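Local coordinates for protein soluble lytic transglycosylase B3 (Pseudomonas aeruginosa, PDB 5ANZ) that probably cleaves bacterial cell-wall peptidoglycan as a multidomain soluble lytic transglycosylase, and binds a calcium ion, at residues Arg375-Gly380 with Ile394-Gln399. Numbering follows the deposited sequence.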
# COMPACT_ATOMS: atom_id res chain seq x y z
N ARG A 375 -19.59 -12.55 23.39
CA ARG A 375 -20.98 -12.80 23.01
C ARG A 375 -21.09 -14.01 22.09
O ARG A 375 -22.16 -14.30 21.55
CB ARG A 375 -21.58 -11.57 22.34
CG ARG A 375 -21.78 -10.40 23.30
CD ARG A 375 -22.45 -9.24 22.59
NE ARG A 375 -23.66 -9.65 21.89
CZ ARG A 375 -24.87 -9.68 22.45
NH1 ARG A 375 -25.02 -9.32 23.72
NH2 ARG A 375 -25.92 -10.07 21.74
N GLY A 376 -19.98 -14.72 21.90
CA GLY A 376 -20.00 -15.93 21.09
C GLY A 376 -19.82 -15.70 19.60
O GLY A 376 -20.12 -16.58 18.79
N HIS A 377 -19.34 -14.52 19.22
CA HIS A 377 -18.97 -14.29 17.83
C HIS A 377 -17.46 -14.23 17.74
O HIS A 377 -16.86 -13.17 17.88
CB HIS A 377 -19.60 -13.00 17.29
CG HIS A 377 -21.09 -12.99 17.40
ND1 HIS A 377 -21.89 -13.88 16.70
CD2 HIS A 377 -21.93 -12.23 18.13
CE1 HIS A 377 -23.16 -13.65 16.99
NE2 HIS A 377 -23.21 -12.65 17.86
N ASP A 378 -16.84 -15.39 17.54
CA ASP A 378 -15.39 -15.50 17.61
C ASP A 378 -14.71 -14.75 16.47
O ASP A 378 -14.96 -15.05 15.30
CB ASP A 378 -14.97 -16.97 17.60
CG ASP A 378 -13.48 -17.15 17.40
OD1 ASP A 378 -12.70 -16.32 17.91
OD2 ASP A 378 -13.09 -18.12 16.72
N PRO A 379 -13.85 -13.77 16.80
CA PRO A 379 -13.14 -13.00 15.78
C PRO A 379 -11.76 -13.56 15.45
O PRO A 379 -11.01 -12.93 14.71
CB PRO A 379 -13.01 -11.62 16.44
CG PRO A 379 -12.82 -11.96 17.88
CD PRO A 379 -13.67 -13.20 18.14
N GLY A 380 -11.44 -14.72 16.00
CA GLY A 380 -10.11 -15.27 15.88
C GLY A 380 -9.24 -14.73 17.00
O GLY A 380 -9.70 -14.60 18.13
N ILE A 394 -17.93 -9.58 13.21
CA ILE A 394 -18.67 -8.33 13.22
C ILE A 394 -20.00 -8.50 12.49
O ILE A 394 -21.04 -8.09 13.00
CB ILE A 394 -17.84 -7.20 12.58
CG1 ILE A 394 -16.66 -6.87 13.48
CG2 ILE A 394 -18.70 -5.96 12.36
CD1 ILE A 394 -15.65 -5.95 12.83
N ARG A 395 -19.98 -9.12 11.31
CA ARG A 395 -21.20 -9.31 10.54
C ARG A 395 -22.23 -10.15 11.30
O ARG A 395 -23.43 -9.87 11.26
CB ARG A 395 -20.89 -9.96 9.20
CG ARG A 395 -20.08 -9.08 8.29
CD ARG A 395 -20.09 -9.63 6.87
NE ARG A 395 -19.71 -8.60 5.91
CZ ARG A 395 -18.50 -8.45 5.41
NH1 ARG A 395 -17.53 -9.29 5.76
NH2 ARG A 395 -18.26 -7.47 4.54
N ALA A 396 -21.78 -11.18 12.01
CA ALA A 396 -22.71 -12.01 12.78
C ALA A 396 -23.35 -11.19 13.90
O ALA A 396 -24.54 -11.32 14.20
CB ALA A 396 -22.00 -13.22 13.36
N CYS A 397 -22.54 -10.32 14.51
CA CYS A 397 -23.03 -9.48 15.59
C CYS A 397 -24.01 -8.43 15.08
O CYS A 397 -25.04 -8.17 15.70
CB CYS A 397 -21.86 -8.82 16.32
SG CYS A 397 -22.33 -8.00 17.84
N GLN A 398 -23.68 -7.83 13.93
CA GLN A 398 -24.57 -6.85 13.33
C GLN A 398 -25.93 -7.48 13.03
O GLN A 398 -26.98 -6.89 13.31
CB GLN A 398 -23.94 -6.26 12.06
CG GLN A 398 -22.73 -5.38 12.36
CD GLN A 398 -21.99 -4.95 11.11
OE1 GLN A 398 -21.73 -5.76 10.22
NE2 GLN A 398 -21.64 -3.67 11.04
N GLN A 399 -25.91 -8.68 12.47
CA GLN A 399 -27.15 -9.40 12.17
C GLN A 399 -27.94 -9.70 13.44
O GLN A 399 -29.17 -9.64 13.44
CB GLN A 399 -26.84 -10.68 11.40
CG GLN A 399 -26.41 -10.41 9.96
CD GLN A 399 -25.68 -11.58 9.31
OE1 GLN A 399 -24.92 -12.29 9.96
NE2 GLN A 399 -25.91 -11.77 8.02
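The imidazole of His377 lies against the backbone of helix 388-401 at Ala396 and Cys397. Cys397 N sits 4.0 Å above the ring plane, over its centre, while Ala396 C, on the same face, is displaced toward the rim. The ring atoms flanking CG meet different residues: ND1 comes 3.4 Å from Ala396 CB, and CD2 touches Cys397 CB at 3.9 Å. Cys397 SG plays a lesser part, 5.1 Å from the ring centroid and 54° off its normal, an oblique sulfur-aromatic approach. With no hydrogen bond linking the two segments, the contact between them rests on van der Waals packing.

His377 has CG anti to its own carbonyl carbon (chi1 -58°), which carries the ring across to the helix. NE2 is hydrogen-bonded to Glu400 OE1, one turn beyond Ala396, which probably helps to fix the ring's rotation; Glu400 OE2 also forms a salt bridge with Arg375. On the opposite face, Arg375 O stands 3.9 Å above the ring plane.

Two local turns shape the start of the loop. Gly376 (phi 86°) is the C-prime residue of the Schellman motif closing helix 362-374, with His377 N bonded to Leu372 O and Gly376 N to Ala373 O; Asp378 OD1 accepts from Gly380 N at 2.8 Å in an Asx turn. The contact thus ties this loop to helix 388-401, while Leu372 and Leu417, from helices 362-374 and 411-417, pack on Cys397; this small helical bundle is consistent with a PG_binding_1-type peptidoglycan-binding domain.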